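Local atomic coordinates of diol-dehydratase (PDB entry 5I2A), a protein that probably dehydrates 1,2-propanediol as a B12-independent lyase of the glycyl radical enzyme family. Residues A54-E58 with I212-V217; Y220-Y224 with F271-V275; V186-M190 with L207-L211. All coordinates share one frame; numbering follows the deposited sequence.

Overall arrangement
All three interactions use helix 200-233. From N to C along this helix, residues 207-211 meet helix 171-190 (interaction 3), residues 212-217 meet helix 49-63 (interaction 1), and residues 220-224 meet helix 262-279 (interaction 2). The centres of interactions 1 and 3 are about 13 Å apart, and Ala54 CB packs on Ser209 O at 3.5 Å. The centres of interactions 1 and 2 are about 11 Å apart, joined where Phe57 CE1 lies 3.6 Å from Val275 O. Interactions 2 and 3 do not touch; their nearest atoms are about 11 Å apart. The centres of all three lie about 24 to 32 Å from the centre of the chain. None includes Gly817, the predicted radical site.

Interaction 1. Residues A54-E58 with I212-V217; sequences ARAFE and ISCDAV
Ile212 lays its CD1 methyl over one face of the Arg55 guanidinium, 3.5 Å from CZ and above the centre of the group. The side chains cross at about a right angle. Arg55 reaches this place by a bend at chi2 (-69°). Its NH1 also donates to Glu58 OE1, one turn further along the same helix, at 3.1 Å. The bond uses the syn side of the carboxylate and is fairly straight (160°). The other oxygen, Glu58 OE2, lies 3.7 Å from Ile212 CG2. A water donates to OE2 and to Ile212 O, bridging the two nearly parallel helices. With an alanine in place of Arg55 the salt bridge and the flat group over Ile212 CD1 are gone, which would probably leave the Glu58 carboxylate freer to turn and the methyl less covered. On the buried side, Ala216 CB sits 3.6 Å from Glu58 CA, which lets the backbones come close. The Phe57 ring turns its edge to Ser213 CB, while its CE2 meets Val217 CG2 at 3.7 Å. Ser213 OG bonds to Ser209 O. No direct hydrogen bond joins the two segments, so apolar packing, a methyl over the guanidinium and one water join the helices.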
loop_
_atom_site.group_PDB
_atom_site.type_symbol
_atom_site.label_atom_id
_atom_site.label_comp_id
_atom_site.label_asym_id
_atom_site.label_seq_id
_atom_site.Cartn_x
_atom_site.Cartn_y
_atom_site.Cartn_z
ATOM N N ALA A 54 -5.056 -3.286 14.432
ATOM C CA ALA A 54 -5.592 -2.726 15.672
ATOM C C ALA A 54 -6.634 -3.656 16.264
ATOM O O ALA A 54 -6.600 -3.948 17.460
ATOM C CB ALA A 54 -6.190 -1.349 15.438
ATOM N N ARG A 55 -7.538 -4.137 15.413
ATOM C CA ARG A 55 -8.585 -5.050 15.842
ATOM C C ARG A 55 -8.000 -6.382 16.312
ATOM O O ARG A 55 -8.500 -6.969 17.250
ATOM C CB ARG A 55 -9.602 -5.290 14.716
ATOM C CG ARG A 55 -10.472 -4.071 14.403
ATOM C CD ARG A 55 -11.434 -3.763 15.532
ATOM N NE ARG A 55 -12.343 -2.671 15.187
ATOM C CZ ARG A 55 -13.007 -1.948 16.081
ATOM N NH1 ARG A 55 -12.858 -2.201 17.377
ATOM N NH2 ARG A 55 -13.814 -0.970 15.683
ATOM N N ALA A 56 -6.949 -6.857 15.658
ATOM C CA ALA A 56 -6.340 -8.106 16.086
ATOM C C ALA A 56 -5.635 -7.915 17.449
ATOM O O ALA A 56 -5.755 -8.751 18.326
ATOM C CB ALA A 56 -5.380 -8.622 15.032
ATOM N N PHE A 57 -4.936 -6.796 17.618
ATOM C CA PHE A 57 -4.275 -6.464 18.883
ATOM C C PHE A 57 -5.341 -6.388 19.972
ATOM O O PHE A 57 -5.180 -6.936 21.052
ATOM C CB PHE A 57 -3.510 -5.145 18.751
ATOM C CG PHE A 57 -2.658 -4.764 19.948
ATOM C CD1 PHE A 57 -1.710 -5.630 20.467
ATOM C CD2 PHE A 57 -2.762 -3.489 20.500
ATOM C CE1 PHE A 57 -0.901 -5.248 21.535
ATOM C CE2 PHE A 57 -1.951 -3.095 21.556
ATOM C CZ PHE A 57 -1.018 -3.976 22.071
ATOM N N GLU A 58 -6.449 -5.730 19.658
ATOM C CA GLU A 58 -7.571 -5.666 20.579
ATOM C C GLU A 58 -8.092 -7.063 20.935
ATOM O O GLU A 58 -8.288 -7.372 22.104
ATOM C CB GLU A 58 -8.684 -4.814 19.987
ATOM C CG GLU A 58 -10.025 -4.882 20.715
ATOM C CD GLU A 58 -11.092 -4.099 19.961
ATOM O OE1 GLU A 58 -11.464 -4.534 18.863
ATOM O OE2 GLU A 58 -11.525 -3.040 20.439
ATOM N N ILE A 212 -8.199 2.430 19.294
ATOM C CA ILE A 212 -8.545 1.049 19.551
ATOM C C ILE A 212 -7.401 0.319 20.272
ATOM O O ILE A 212 -7.636 -0.405 21.241
ATOM C CB ILE A 212 -8.917 0.336 18.244
ATOM C CG1 ILE A 212 -10.231 0.922 17.713
ATOM C CG2 ILE A 212 -9.054 -1.169 18.465
ATOM C CD1 ILE A 212 -10.541 0.577 16.278
ATOM N N SER A 213 -6.170 0.547 19.829
ATOM C CA SER A 213 -5.020 -0.118 20.436
ATOM C C SER A 213 -4.789 0.365 21.875
ATOM O O SER A 213 -4.440 -0.421 22.745
ATOM C CB SER A 213 -3.754 0.105 19.591
ATOM O OG SER A 213 -3.940 -0.359 18.264
ATOM N N CYS A 214 -4.971 1.655 22.122
ATOM C CA CYS A 214 -4.815 2.159 23.476
ATOM C C CYS A 214 -5.882 1.566 24.404
ATOM O O CYS A 214 -5.570 1.118 25.513
ATOM C CB CYS A 214 -4.874 3.679 23.495
ATOM S SG CYS A 214 -3.393 4.461 22.853
ATOM N N ASP A 215 -7.129 1.524 23.944
ATOM C CA ASP A 215 -8.199 0.953 24.757
ATOM C C ASP A 215 -8.007 -0.551 24.995
ATOM O O ASP A 215 -8.377 -1.059 26.048
ATOM C CB ASP A 215 -9.563 1.234 24.127
ATOM C CG ASP A 215 -10.001 2.680 24.328
ATOM O OD1 ASP A 215 -9.612 3.276 25.353
ATOM O OD2 ASP A 215 -10.720 3.225 23.465
ATOM N N ALA A 216 -7.400 -1.250 24.037
ATOM C CA ALA A 216 -7.064 -2.658 24.215
ATOM C C ALA A 216 -6.071 -2.883 25.374
ATOM O O ALA A 216 -6.197 -3.827 26.141
ATOM C CB ALA A 216 -6.496 -3.225 22.927
ATOM N N VAL A 217 -5.076 -2.018 25.484
ATOM C CA VAL A 217 -4.091 -2.157 26.546
ATOM C C VAL A 217 -4.734 -1.814 27.901
ATOM O O VAL A 217 -4.438 -2.439 28.908
ATOM C CB VAL A 217 -2.870 -1.263 26.297
ATOM C CG1 VAL A 217 -1.876 -1.366 27.454
ATOM C CG2 VAL A 217 -2.201 -1.628 24.959
HETATM O O HOH W 1 -9.975 -1.659 22.089
#

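Interaction 2. Residues Y220-Y224 with F271-V275; sequences YANRY and FIQQV
Phe271 fills the angle between Ala221 and Tyr224. Its CE2 touches Ala221 CB at 3.7 Å, and Ala221 CA stands off-centre over the ring in a CH-pi contact. Nearby, Phe271 CE1 meets Tyr224 CD2 at 3.9 Å. The two rings meet obliquely, with their planes at 51°. This aromatic cluster is the tight part of the contact. Cys251 of helix 238-253 touches both Tyr224 and Phe271.

The part around Gln274 is held more loosely. With CG anti to the backbone N (chi1 -170°), the Tyr220 ring reaches helix 262-279 and passes Val275 CG1 with CD2 at 3.9 Å. Further out, its hydroxyl receives a weak hydrogen bond from Gln274 NE2, 3.1 Å long but poorly aligned (128°). NE2 has a second partner in Thr78 OG1. Gln274 OE1 lies in the plane of the Tyr220 ring, at its edge and 3.6 Å from CE2. It is buried here and has no hydrogen-bond partner in the model.

Tyr224 ties the two parts together. Its OH donates to Tyr220 OH at 3.0 Å and is also bonded to Ser77 N. Its CE2 lies 3.3 Å above the plane of the Tyr220 ring, toward the rim.

The contact joins helices 200-233 and 262-279 of the pyruvate formate lyase-like part of the protein, which run steeply across each other. The short segments keep their axes 12.3 Å apart, a separation filled by large side chains. Rings therefore supply most of the contact, and the hydroxyl pair with the Gln274 amide adds a polar end that is only weakly bonded across the helices.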
loop_
_atom_site.group_PDB
_atom_site.type_symbol
_atom_site.label_atom_id
_atom_site.label_comp_id
_atom_site.label_asym_id
_atom_site.label_seq_id
_atom_site.Cartn_x
_atom_site.Cartn_y
_atom_site.Cartn_z
ATOM N N TYR A 220 -6.573 -4.653 28.910
ATOM C CA TYR A 220 -5.671 -5.711 29.342
ATOM C C TYR A 220 -5.315 -5.542 30.823
ATOM O O TYR A 220 -5.405 -6.482 31.601
ATOM C CB TYR A 220 -4.397 -5.721 28.487
ATOM C CG TYR A 220 -3.516 -6.928 28.710
ATOM C CD1 TYR A 220 -3.966 -8.196 28.404
ATOM C CD2 TYR A 220 -2.228 -6.790 29.211
ATOM C CE1 TYR A 220 -3.164 -9.307 28.593
ATOM C CE2 TYR A 220 -1.418 -7.888 29.399
ATOM C CZ TYR A 220 -1.893 -9.144 29.096
ATOM O OH TYR A 220 -1.097 -10.238 29.300
ATOM N N ALA A 221 -4.936 -4.329 31.195
ATOM C CA ALA A 221 -4.576 -4.015 32.569
ATOM C C ALA A 221 -5.728 -4.316 33.533
ATOM O O ALA A 221 -5.529 -4.857 34.618
ATOM C CB ALA A 221 -4.173 -2.565 32.675
ATOM N N ASN A 222 -6.933 -3.968 33.116
ATOM C CA ASN A 222 -8.103 -4.165 33.940
ATOM C C ASN A 222 -8.459 -5.641 34.088
ATOM O O ASN A 222 -9.066 -6.033 35.084
ATOM C CB ASN A 222 -9.280 -3.367 33.378
ATOM C CG ASN A 222 -9.283 -1.941 33.878
ATOM O OD1 ASN A 222 -9.850 -1.648 34.925
ATOM N ND2 ASN A 222 -8.599 -1.055 33.162
ATOM N N ARG A 223 -8.061 -6.464 33.122
ATOM C CA ARG A 223 -8.196 -7.907 33.297
ATOM C C ARG A 223 -7.342 -8.389 34.481
ATOM O O ARG A 223 -7.750 -9.284 35.222
ATOM C CB ARG A 223 -7.826 -8.659 32.019
ATOM C CG ARG A 223 -8.782 -8.405 30.851
ATOM C CD ARG A 223 -8.379 -9.218 29.640
ATOM N NE ARG A 223 -8.480 -10.647 29.890
ATOM C CZ ARG A 223 -7.750 -11.568 29.276
ATOM N NH1 ARG A 223 -6.850 -11.211 28.365
ATOM N NH2 ARG A 223 -7.909 -12.849 29.578
ATOM N N TYR A 224 -6.170 -7.789 34.663
ATOM C CA TYR A 224 -5.304 -8.152 35.782
ATOM C C TYR A 224 -5.873 -7.664 37.113
ATOM O O TYR A 224 -5.779 -8.361 38.117
ATOM C CB TYR A 224 -3.880 -7.612 35.570
ATOM C CG TYR A 224 -3.085 -8.533 34.670
ATOM C CD1 TYR A 224 -2.394 -9.622 35.191
ATOM C CD2 TYR A 224 -3.079 -8.351 33.292
ATOM C CE1 TYR A 224 -1.693 -10.487 34.369
ATOM C CE2 TYR A 224 -2.381 -9.208 32.457
ATOM C CZ TYR A 224 -1.696 -10.272 32.991
ATOM O OH TYR A 224 -1.017 -11.120 32.156
ATOM N N PHE A 271 3.644 -2.986 31.757
ATOM C CA PHE A 271 2.577 -3.257 30.788
ATOM C C PHE A 271 2.980 -2.790 29.377
ATOM O O PHE A 271 2.739 -3.486 28.403
ATOM C CB PHE A 271 1.264 -2.592 31.229
ATOM C CG PHE A 271 0.439 -3.438 32.186
ATOM C CD1 PHE A 271 0.333 -4.810 32.013
ATOM C CD2 PHE A 271 -0.218 -2.856 33.258
ATOM C CE1 PHE A 271 -0.426 -5.587 32.886
ATOM C CE2 PHE A 271 -0.982 -3.624 34.137
ATOM C CZ PHE A 271 -1.086 -4.982 33.957
ATOM N N ILE A 272 3.620 -1.633 29.278
ATOM C CA ILE A 272 4.053 -1.146 27.976
ATOM C C ILE A 272 5.143 -2.066 27.414
ATOM O O ILE A 272 5.052 -2.497 26.265
ATOM C CB ILE A 272 4.560 0.306 28.038
ATOM C CG1 ILE A 272 3.436 1.241 28.491
ATOM C CG2 ILE A 272 5.079 0.729 26.683
ATOM C CD1 ILE A 272 2.148 1.139 27.630
ATOM N N GLN A 273 6.139 -2.390 28.238
ATOM C CA GLN A 273 7.215 -3.307 27.847
ATOM C C GLN A 273 6.662 -4.634 27.343
ATOM O O GLN A 273 7.155 -5.191 26.365
ATOM C CB GLN A 273 8.164 -3.575 29.020
ATOM C CG GLN A 273 9.392 -4.413 28.659
ATOM C CD GLN A 273 10.401 -3.652 27.790
ATOM O OE1 GLN A 273 10.321 -2.429 27.646
ATOM N NE2 GLN A 273 11.356 -4.382 27.214
ATOM N N GLN A 274 5.648 -5.138 28.031
ATOM C CA GLN A 274 5.066 -6.421 27.694
ATOM C C GLN A 274 4.215 -6.376 26.418
ATOM O O GLN A 274 4.427 -7.176 25.508
ATOM C CB GLN A 274 4.214 -6.949 28.854
ATOM C CG GLN A 274 3.673 -8.353 28.595
ATOM C CD GLN A 274 2.481 -8.708 29.484
ATOM O OE1 GLN A 274 2.023 -7.892 30.283
ATOM N NE2 GLN A 274 1.983 -9.926 29.344
ATOM N N VAL A 275 3.259 -5.449 26.342
ATOM C CA VAL A 275 2.294 -5.525 25.244
ATOM C C VAL A 275 2.926 -5.168 23.895
ATOM O O VAL A 275 2.468 -5.648 22.869
ATOM C CB VAL A 275 1.052 -4.626 25.470
ATOM C CG1 VAL A 275 0.292 -5.072 26.716
ATOM C CG2 VAL A 275 1.433 -3.136 25.514
#

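Interaction 3. Residues V186-M190 with L207-L211; sequences VRKEM and LESIL
Met190 reaches across to Leu207, Glu208 and Leu211. CB starts the chain at the C-terminal end of helix 171-190. CG lies 3.8 Å from Leu207 CD1. From there the chain runs extended (chi2 -180°) through SD, which carries the end methyl to the other helix. CE is the atom with most neighbours. It is 3.7 Å from Leu207 CB and 3.7 Å from Leu211 CD1. It also sits 3.6 Å from Glu208 CD, where the bent glutamate side chain crosses the methionine at about a right angle. The Met190 and Leu207 side chains run alongside, pointing opposite ways.

The two helices form an antiparallel helical hairpin. Helix 171-190 ends here, a short connection follows, and helix 200-233 returns. The axes of the short segments are 10.1 Å apart and their directions differ by 159°. The hairpin lies toward the periphery of the chain, within the pyruvate formate lyase-like part of the protein.

One turn before Met190, Val186 packs with both methyls. CG1 rests on Leu207 O at 3.5 Å and also meets Leu211 CD2. CG2 meets Ile210 CG2 at 3.6 Å. Ile535 of helix 534-537 touches Val186, Glu189 and Ile210, and so covers this side of the hairpin. Glu189 meets Leu207 CD1 with its CG at 4.0 Å. A bend at chi2 (64°) then leads the carboxylate away, and its OE2 forms a salt bridge with Lys203 NZ.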
loop_
_atom_site.group_PDB
_atom_site.type_symbol
_atom_site.label_atom_id
_atom_site.label_comp_id
_atom_site.label_asym_id
_atom_site.label_seq_id
_atom_site.Cartn_x
_atom_site.Cartn_y
_atom_site.Cartn_z
ATOM N N VAL A 186 -4.397 12.070 20.217
ATOM C CA VAL A 186 -4.898 11.557 18.954
ATOM C C VAL A 186 -6.163 12.304 18.541
ATOM O O VAL A 186 -6.276 12.764 17.404
ATOM C CB VAL A 186 -5.172 10.047 19.048
ATOM C CG1 VAL A 186 -5.951 9.542 17.816
ATOM C CG2 VAL A 186 -3.857 9.301 19.204
ATOM N N ARG A 187 -7.099 12.443 19.475
ATOM C CA ARG A 187 -8.350 13.128 19.191
ATOM C C ARG A 187 -8.110 14.584 18.821
ATOM O O ARG A 187 -8.778 15.119 17.948
ATOM C CB ARG A 187 -9.306 13.010 20.381
ATOM C CG ARG A 187 -9.744 11.575 20.598
ATOM C CD ARG A 187 -11.034 11.439 21.374
ATOM N NE ARG A 187 -11.509 10.057 21.354
ATOM C CZ ARG A 187 -11.265 9.173 22.316
ATOM N NH1 ARG A 187 -10.554 9.536 23.377
ATOM N NH2 ARG A 187 -11.738 7.937 22.225
ATOM N N LYS A 188 -7.132 15.217 19.453
ATOM C CA LYS A 188 -6.796 16.579 19.093
ATOM C C LYS A 188 -6.231 16.652 17.663
ATOM O O LYS A 188 -6.527 17.594 16.928
ATOM C CB LYS A 188 -5.810 17.191 20.071
ATOM C CG LYS A 188 -5.754 18.708 19.959
ATOM C CD LYS A 188 -6.564 19.366 21.079
ATOM C CE LYS A 188 -7.068 20.760 20.702
ATOM N NZ LYS A 188 -8.431 20.746 20.095
ATOM N N GLU A 189 -5.438 15.664 17.257
ATOM C CA GLU A 189 -4.918 15.667 15.885
ATOM C C GLU A 189 -6.044 15.405 14.876
ATOM O O GLU A 189 -6.051 15.964 13.781
ATOM C CB GLU A 189 -3.806 14.633 15.717
ATOM C CG GLU A 189 -3.225 14.595 14.320
ATOM C CD GLU A 189 -2.541 15.901 13.945
ATOM O OE1 GLU A 189 -1.990 16.565 14.846
ATOM O OE2 GLU A 189 -2.564 16.264 12.757
ATOM N N MET A 190 -7.004 14.566 15.259
ATOM C CA MET A 190 -8.167 14.302 14.414
ATOM C C MET A 190 -8.906 15.583 14.015
ATOM O O MET A 190 -9.440 15.686 12.905
ATOM C CB MET A 190 -9.125 13.361 15.125
ATOM C CG MET A 190 -8.661 11.920 15.150
ATOM S SD MET A 190 -9.870 10.903 16.011
ATOM C CE MET A 190 -9.315 9.259 15.547
ATOM N N LEU A 207 -5.255 6.955 12.894
ATOM C CA LEU A 207 -5.582 7.568 14.181
ATOM C C LEU A 207 -6.661 6.761 14.928
ATOM O O LEU A 207 -6.540 6.555 16.125
ATOM C CB LEU A 207 -6.016 9.031 13.997
ATOM C CG LEU A 207 -4.930 9.979 13.449
ATOM C CD1 LEU A 207 -5.422 11.411 13.287
ATOM C CD2 LEU A 207 -3.683 9.959 14.334
ATOM N N GLU A 208 -7.696 6.284 14.232
ATOM C CA GLU A 208 -8.716 5.463 14.892
ATOM C C GLU A 208 -8.110 4.168 15.402
ATOM O O GLU A 208 -8.486 3.679 16.461
ATOM C CB GLU A 208 -9.880 5.124 13.959
ATOM C CG GLU A 208 -10.616 6.314 13.381
ATOM C CD GLU A 208 -11.684 6.867 14.298
ATOM O OE1 GLU A 208 -11.729 6.477 15.490
ATOM O OE2 GLU A 208 -12.493 7.691 13.810
ATOM N N SER A 209 -7.187 3.610 14.623
ATOM C CA SER A 209 -6.476 2.394 15.005
ATOM C C SER A 209 -5.685 2.571 16.301
ATOM O O SER A 209 -5.600 1.654 17.110
ATOM C CB SER A 209 -5.524 1.957 13.891
ATOM O OG SER A 209 -6.259 1.571 12.749
ATOM N N ILE A 210 -5.099 3.745 16.485
ATOM C CA ILE A 210 -4.400 4.022 17.732
ATOM C C ILE A 210 -5.372 4.002 18.917
ATOM O O ILE A 210 -5.079 3.403 19.950
ATOM C CB ILE A 210 -3.670 5.364 17.689
ATOM C CG1 ILE A 210 -2.527 5.312 16.667
ATOM C CG2 ILE A 210 -3.148 5.733 19.087
ATOM C CD1 ILE A 210 -1.773 6.667 16.476
ATOM N N LEU A 211 -6.531 4.642 18.760
ATOM C CA LEU A 211 -7.522 4.686 19.836
ATOM C C LEU A 211 -7.902 3.269 20.272
ATOM O O LEU A 211 -7.898 2.937 21.455
ATOM C CB LEU A 211 -8.774 5.468 19.396
ATOM C CG LEU A 211 -8.593 6.970 19.153
ATOM C CD1 LEU A 211 -9.922 7.629 18.800
ATOM C CD2 LEU A 211 -7.951 7.647 20.361
#